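PDB 2EAB: alpha-fucosidase from Bifidobacterium bifidum, which probably hydrolyses alpha-1,2-linked L-fucose from glycans, this chain being the calcium-binding catalytic part of a longer protein. Local coordinates for residues L79-G85 with L235-L240; A130-N135 with G406-H410; K368-E372 with Y742-E746. All coordinates share one frame. Numbering follows the deposited sequence.

Interaction 1 of 3, residues L79-G85 with L235-L240; sequences LWTGGPG and LGNNGL
In the N-terminal beta-sandwich region, the tight turn of a beta-hairpin reaches out from antiparallel strands 228-235 and 241-250 to meet residues 79-85, an irregular, largely extended run that follows strand 69-76. L235 ends the incoming strand and closes the hairpin: its N gives a 2.8 Å hydrogen bond to L240 O, and its O accepts from G239 N at 2.9 Å. Its side chain (chi1 m, chi2 t) points toward the other run, with CD1 3.8 Å from W80 O and CD2 4.1 Å from L79 CD1. G236 and N237 adopt helical angles near -66/-35. N237 has chi1 t (157°), and N237 OD1 accepts a nearly linear (173°) hydrogen bond from G82 N at 2.8 Å; the CA atoms of N237 and T81 are 6.1 Å apart, and N237 ND2 is held by A131 O. N238 (phi/psi -144/4, chi1 p, chi2 6°) points its side chain toward 79-85. ND2 donates to both W80 O (3.1 Å) and G82 O (2.9 Å), while OD1 accepts from L240 N at 3.0 Å, an Asx turn, so one carboxamide shapes its own hairpin and grips the facing backbone. N238 CA is 4.7 Å from G85 CA. A CB on G85 would lie only 2.9 Å from N238 O; G82 and G85, at phi 92° and 95°, suit glycine in any case. G239 turns at positive phi (76°). L240 (chi1 t, chi2 p) then points back, completing a small leucine cluster with L79 and L235: its CD2 sits 4.3 Å from L79 CD1 and 3.8 Å from W80 O.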
# COMPACT_ATOMS: atom_id res chain seq x y z
N LEU A 79 -13.03 -5.40 11.56
CA LEU A 79 -13.64 -6.70 11.83
C LEU A 79 -12.59 -7.79 11.65
O LEU A 79 -12.46 -8.41 10.60
CB LEU A 79 -14.88 -6.95 10.98
CG LEU A 79 -15.77 -8.08 11.53
CD1 LEU A 79 -16.51 -7.64 12.80
CD2 LEU A 79 -16.76 -8.55 10.49
N TRP A 80 -11.82 -7.98 12.73
CA TRP A 80 -10.65 -8.83 12.76
C TRP A 80 -10.78 -9.85 13.89
O TRP A 80 -11.00 -9.48 15.04
CB TRP A 80 -9.42 -7.95 13.05
CG TRP A 80 -8.63 -7.52 11.85
CD1 TRP A 80 -8.80 -6.41 11.08
CD2 TRP A 80 -7.50 -8.20 11.33
NE1 TRP A 80 -7.83 -6.37 10.09
CE2 TRP A 80 -7.02 -7.47 10.22
CE3 TRP A 80 -6.83 -9.38 11.70
CZ2 TRP A 80 -5.91 -7.88 9.47
CZ3 TRP A 80 -5.73 -9.78 10.96
CH2 TRP A 80 -5.29 -9.04 9.86
N THR A 81 -10.63 -11.13 13.55
CA THR A 81 -10.46 -12.16 14.58
C THR A 81 -9.01 -12.16 15.06
O THR A 81 -8.16 -11.45 14.51
CB THR A 81 -10.84 -13.56 14.07
OG1 THR A 81 -10.06 -13.86 12.91
CG2 THR A 81 -12.33 -13.65 13.73
N GLY A 82 -8.73 -12.95 16.09
CA GLY A 82 -7.41 -13.01 16.71
C GLY A 82 -7.25 -12.05 17.87
O GLY A 82 -8.20 -11.37 18.27
N GLY A 83 -6.05 -12.01 18.43
CA GLY A 83 -5.72 -11.02 19.45
C GLY A 83 -6.19 -11.40 20.84
O GLY A 83 -6.59 -12.54 21.09
N PRO A 84 -6.14 -10.45 21.78
CA PRO A 84 -6.52 -10.76 23.15
C PRO A 84 -7.96 -11.26 23.20
O PRO A 84 -8.83 -10.75 22.49
CB PRO A 84 -6.36 -9.42 23.89
CG PRO A 84 -6.37 -8.39 22.82
CD PRO A 84 -5.77 -9.03 21.62
N GLY A 85 -8.19 -12.30 24.00
CA GLY A 85 -9.50 -12.94 24.08
C GLY A 85 -9.66 -14.15 23.18
O GLY A 85 -10.61 -14.91 23.34
N LEU A 235 -17.99 -11.47 17.90
CA LEU A 235 -17.25 -12.53 17.23
C LEU A 235 -17.02 -13.67 18.21
O LEU A 235 -16.63 -13.44 19.35
CB LEU A 235 -15.92 -12.04 16.66
CG LEU A 235 -16.01 -10.98 15.56
CD1 LEU A 235 -14.61 -10.62 15.08
CD2 LEU A 235 -16.89 -11.43 14.40
N GLY A 236 -17.25 -14.90 17.76
CA GLY A 236 -17.01 -16.07 18.59
C GLY A 236 -15.55 -16.28 18.92
O GLY A 236 -15.20 -16.74 20.01
N ASN A 237 -14.67 -15.91 17.99
CA ASN A 237 -13.25 -16.16 18.17
C ASN A 237 -12.62 -15.33 19.30
O ASN A 237 -11.77 -15.84 20.02
CB ASN A 237 -12.50 -15.99 16.84
CG ASN A 237 -11.03 -15.68 17.01
OD1 ASN A 237 -10.66 -14.55 17.34
ND2 ASN A 237 -10.18 -16.67 16.75
N ASN A 238 -13.04 -14.08 19.46
CA ASN A 238 -12.35 -13.17 20.38
C ASN A 238 -13.24 -12.19 21.15
O ASN A 238 -12.73 -11.33 21.87
CB ASN A 238 -11.27 -12.38 19.64
CG ASN A 238 -11.85 -11.46 18.57
OD1 ASN A 238 -13.07 -11.32 18.45
ND2 ASN A 238 -10.97 -10.85 17.78
N GLY A 239 -14.56 -12.30 20.99
CA GLY A 239 -15.48 -11.44 21.71
C GLY A 239 -15.61 -10.02 21.20
O GLY A 239 -16.30 -9.21 21.82
N LEU A 240 -14.95 -9.70 20.08
CA LEU A 240 -15.09 -8.37 19.47
C LEU A 240 -16.56 -8.06 19.20
O LEU A 240 -17.26 -8.87 18.59
CB LEU A 240 -14.30 -8.29 18.16
CG LEU A 240 -14.17 -6.89 17.54
CD1 LEU A 240 -13.17 -6.05 18.31
CD2 LEU A 240 -13.75 -7.00 16.08

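Interaction 2 of 3, residues A130-N135 with G406-H410; sequences AAEQGN and GDNAH
A130 opens the short, one-turn helix 130-133 (phi near -70°), which meets the irregular loop 406-410. Its O is the pivot, accepting from G134 N at 3.0 Å within the helix and from A409 N at 3.0 Å across the contact, the latter almost straight at 173°. The same oxygen lies 3.6 Å from N408 CA in a CA-H...O contact, and A130 CB packs 4.2 Å from A409 CB. A131 sets its CA 4.7 Å from that of N408, so that N408 OD1 (chi1 m) rests 3.3 Å from A131 CA. Q133, extended with chi1 and chi2 both t, lays its amide carbon CD 3.5 Å from A409 CB, while its NE2 is taken by E486. At G134 the chain leaves the helix with phi 69°, a value that favours glycine; its O comes 3.3 Å from A409 CB, and its CA is 4.7 Å from that of A409. N135 is nearly fully extended (-170/171) with chi1 p. Its OD1 is 2.9 Å from G406 O, two acceptors that cannot bond. Its ND2 instead reaches N408 O through a water, 3.0 Å from N135 ND2 and 2.9 Å from N408 O; a second water bridges the same pair weakly. By sequence family the helix belongs to the N-terminal domain and the loop to the catalytic domain, so the contact probably joins the two. It is held by one direct backbone bond and bridging water, with close apolar contacts round the methyl of A409, and no charge pairs between these segments.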
# COMPACT_ATOMS: atom_id res chain seq x y z
N ALA A 130 -3.34 -20.38 15.03
CA ALA A 130 -4.05 -19.65 13.98
C ALA A 130 -5.26 -18.87 14.49
O ALA A 130 -5.66 -17.89 13.86
CB ALA A 130 -4.45 -20.59 12.86
N ALA A 131 -5.85 -19.31 15.61
CA ALA A 131 -6.96 -18.59 16.24
C ALA A 131 -6.48 -17.31 16.92
O ALA A 131 -7.23 -16.34 17.00
CB ALA A 131 -7.67 -19.49 17.24
N GLU A 132 -5.25 -17.33 17.43
CA GLU A 132 -4.64 -16.12 18.00
C GLU A 132 -4.23 -15.14 16.91
O GLU A 132 -4.37 -13.93 17.06
CB GLU A 132 -3.41 -16.46 18.83
CG GLU A 132 -3.68 -17.07 20.18
CD GLU A 132 -2.42 -17.19 21.01
OE1 GLU A 132 -1.31 -17.13 20.44
OE2 GLU A 132 -2.53 -17.33 22.25
N GLN A 133 -3.70 -15.67 15.81
CA GLN A 133 -3.30 -14.81 14.71
C GLN A 133 -4.52 -14.11 14.14
O GLN A 133 -4.53 -12.89 13.99
CB GLN A 133 -2.61 -15.62 13.63
CG GLN A 133 -2.07 -14.75 12.51
CD GLN A 133 -1.14 -15.48 11.56
OE1 GLN A 133 -0.80 -16.65 11.76
NE2 GLN A 133 -0.71 -14.77 10.52
N GLY A 134 -5.56 -14.89 13.85
CA GLY A 134 -6.77 -14.34 13.27
C GLY A 134 -6.56 -13.85 11.85
O GLY A 134 -5.58 -14.18 11.20
N ASN A 135 -7.53 -13.08 11.38
CA ASN A 135 -7.55 -12.55 10.02
C ASN A 135 -8.65 -11.51 9.88
O ASN A 135 -9.46 -11.33 10.79
CB ASN A 135 -7.65 -13.67 8.96
CG ASN A 135 -8.96 -14.46 9.01
OD1 ASN A 135 -9.77 -14.38 9.95
ND2 ASN A 135 -9.17 -15.26 7.97
N GLY A 406 -13.57 -16.34 7.75
CA GLY A 406 -13.49 -17.50 8.63
C GLY A 406 -12.75 -17.06 9.87
O GLY A 406 -12.22 -15.95 9.92
N ASP A 407 -12.70 -17.91 10.89
CA ASP A 407 -12.14 -17.50 12.18
C ASP A 407 -10.62 -17.40 12.20
O ASP A 407 -10.07 -16.50 12.83
CB ASP A 407 -12.57 -18.48 13.29
CG ASP A 407 -13.95 -18.20 13.84
OD1 ASP A 407 -14.69 -17.36 13.29
OD2 ASP A 407 -14.29 -18.86 14.84
N ASN A 408 -9.95 -18.34 11.55
CA ASN A 408 -8.52 -18.53 11.78
C ASN A 408 -7.65 -18.07 10.62
O ASN A 408 -8.09 -18.04 9.46
CB ASN A 408 -8.22 -20.00 12.08
CG ASN A 408 -8.78 -20.47 13.42
OD1 ASN A 408 -9.30 -19.70 14.21
ND2 ASN A 408 -8.61 -21.76 13.70
N ALA A 409 -6.40 -17.73 10.94
CA ALA A 409 -5.40 -17.41 9.93
C ALA A 409 -5.20 -18.57 8.96
O ALA A 409 -5.43 -19.74 9.31
CB ALA A 409 -4.09 -17.07 10.60
N HIS A 410 -4.78 -18.23 7.75
CA HIS A 410 -4.49 -19.21 6.70
C HIS A 410 -5.70 -20.14 6.50
O HIS A 410 -5.55 -21.35 6.31
CB HIS A 410 -3.20 -20.00 7.03
CG HIS A 410 -2.06 -19.15 7.52
ND1 HIS A 410 -1.29 -18.36 6.68
CD2 HIS A 410 -1.54 -18.98 8.76
CE1 HIS A 410 -0.36 -17.74 7.38
NE2 HIS A 410 -0.49 -18.10 8.65
O HOH W 1 -7.81 -16.96 6.29
O HOH W 2 -10.46 -17.98 7.87

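Interaction 3 of 3, residues K368-E372 with Y742-E746; sequences KRELE and YQLVE
Two helices of the catalytic domain, 365-386 and 738-751, cross almost at right angles here (83° between the local axes, 12.1 Å apart at closest approach), a spacing wide enough for long polar side chains to span the gap. The nearest CA atoms, those of E372 and V745, are still 7.9 Å apart. Y742, with chi1 t, carries its hydroxyl across to the other helix. Its OH donates to E372 OE2 at 2.6 Å and accepts from K368 NZ at 3.1 Å, with R369 NH1 adding a weak bond to Y742 OH at 3.2 Å. K368 (chi1 m, then t, p, t) has a second, closer and charged partner one turn beyond Y742: a salt bridge of 2.7 Å from K368 NZ to E746 OE2. E372, chi1 m, is served on both oxygens. OE2 also meets Y358 OH, while OE1 receives W809 NE1 and forms a salt bridge with R369, whose NH1 is 3.0 Å from E372 OE1 but makes only a weak hydrogen bond to it; R369 NH2 bonds weakly to A808 O. K368 is thus paired with E746 and the buried R369 with E372, the phenol of Y742 joining the two pairs. Y358, on helix 351-360, touches K368, L371 and E746, closing one flank. W809, in a loop, meets the Y742 ring at about 70°, and L744 and V745 pack on helix 722-734 beyond.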
# COMPACT_ATOMS: atom_id res chain seq x y z
N LYS A 368 -5.93 2.19 -25.58
CA LYS A 368 -4.79 1.79 -24.74
C LYS A 368 -4.51 2.85 -23.68
O LYS A 368 -4.32 2.53 -22.50
CB LYS A 368 -3.53 1.53 -25.56
CG LYS A 368 -3.58 0.24 -26.39
CD LYS A 368 -2.22 -0.10 -26.98
CE LYS A 368 -1.26 -0.64 -25.91
NZ LYS A 368 0.12 -0.80 -26.44
N ARG A 369 -4.50 4.12 -24.09
CA ARG A 369 -4.29 5.21 -23.14
C ARG A 369 -5.43 5.30 -22.13
O ARG A 369 -5.20 5.64 -20.97
CB ARG A 369 -4.07 6.54 -23.86
CG ARG A 369 -2.89 6.55 -24.85
CD ARG A 369 -1.54 6.15 -24.24
NE ARG A 369 -0.55 5.90 -25.29
CZ ARG A 369 -0.09 4.70 -25.65
NH1 ARG A 369 -0.49 3.59 -25.04
NH2 ARG A 369 0.79 4.61 -26.63
N GLU A 370 -6.65 4.99 -22.56
CA GLU A 370 -7.78 4.95 -21.62
C GLU A 370 -7.56 3.91 -20.52
O GLU A 370 -7.71 4.23 -19.34
CB GLU A 370 -9.12 4.72 -22.33
CG GLU A 370 -10.29 4.66 -21.35
CD GLU A 370 -11.65 4.52 -22.00
OE1 GLU A 370 -11.74 4.56 -23.25
OE2 GLU A 370 -12.65 4.38 -21.26
N LEU A 371 -7.22 2.68 -20.90
CA LEU A 371 -7.02 1.64 -19.89
C LEU A 371 -5.84 1.95 -18.97
O LEU A 371 -5.93 1.80 -17.75
CB LEU A 371 -6.87 0.25 -20.52
CG LEU A 371 -6.92 -0.91 -19.51
CD1 LEU A 371 -8.24 -0.95 -18.76
CD2 LEU A 371 -6.64 -2.25 -20.18
N GLU A 372 -4.74 2.42 -19.56
CA GLU A 372 -3.55 2.75 -18.78
C GLU A 372 -3.81 3.87 -17.77
O GLU A 372 -3.44 3.77 -16.60
CB GLU A 372 -2.38 3.09 -19.72
CG GLU A 372 -1.90 1.88 -20.51
CD GLU A 372 -1.21 2.21 -21.82
OE1 GLU A 372 -0.86 3.39 -22.06
OE2 GLU A 372 -1.01 1.26 -22.61
N TYR A 742 7.30 0.60 -19.48
CA TYR A 742 6.00 0.62 -20.12
C TYR A 742 5.55 -0.78 -20.55
O TYR A 742 4.38 -1.14 -20.40
CB TYR A 742 5.97 1.57 -21.32
CG TYR A 742 4.69 1.44 -22.09
CD1 TYR A 742 3.50 1.94 -21.56
CD2 TYR A 742 4.64 0.75 -23.30
CE1 TYR A 742 2.30 1.78 -22.24
CE2 TYR A 742 3.45 0.60 -23.98
CZ TYR A 742 2.28 1.11 -23.44
OH TYR A 742 1.09 0.95 -24.11
N GLN A 743 6.48 -1.56 -21.09
CA GLN A 743 6.17 -2.93 -21.49
C GLN A 743 5.68 -3.77 -20.31
O GLN A 743 4.81 -4.63 -20.47
CB GLN A 743 7.37 -3.58 -22.15
CG GLN A 743 7.63 -3.16 -23.58
CD GLN A 743 8.80 -3.92 -24.17
OE1 GLN A 743 8.62 -4.76 -25.05
NE2 GLN A 743 9.99 -3.65 -23.67
N LEU A 744 6.22 -3.50 -19.12
CA LEU A 744 5.76 -4.17 -17.91
C LEU A 744 4.37 -3.70 -17.48
O LEU A 744 3.57 -4.51 -17.01
CB LEU A 744 6.78 -4.03 -16.77
CG LEU A 744 8.08 -4.81 -16.99
CD1 LEU A 744 9.16 -4.28 -16.08
CD2 LEU A 744 7.90 -6.32 -16.79
N VAL A 745 4.08 -2.41 -17.65
CA VAL A 745 2.72 -1.91 -17.43
C VAL A 745 1.74 -2.62 -18.36
O VAL A 745 0.68 -3.08 -17.93
CB VAL A 745 2.63 -0.37 -17.61
CG1 VAL A 745 1.18 0.10 -17.59
CG2 VAL A 745 3.44 0.35 -16.53
N GLU A 746 2.11 -2.74 -19.63
CA GLU A 746 1.29 -3.46 -20.62
C GLU A 746 1.01 -4.88 -20.16
O GLU A 746 -0.12 -5.36 -20.24
CB GLU A 746 2.01 -3.54 -21.95
CG GLU A 746 1.97 -2.32 -22.82
CD GLU A 746 2.59 -2.59 -24.18
OE1 GLU A 746 3.73 -3.10 -24.22
OE2 GLU A 746 1.94 -2.30 -25.20

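Interactions 1 and 2 adjoin: their centres are 9 Å apart, and 79-85 of interaction 1 touches both segments of interaction 2, with T81 OG1 2.6 Å from D407 O and G83 N 2.9 Å from E132 O, both probable hydrogen bonds. Interaction 1, mostly buried, joins two loops of the N-terminal region; interaction 2, partly open and admitting water, and the T81-D407 bond carry the connection on to loop 406-410 of the catalytic part. Interaction 3, its centre about 42 and 38 Å from the centres of the other two, is a buried helix-helix joint where side chains bond to side chains, whereas every direct hydrogen bond across interactions 1 and 2 uses at least one backbone group.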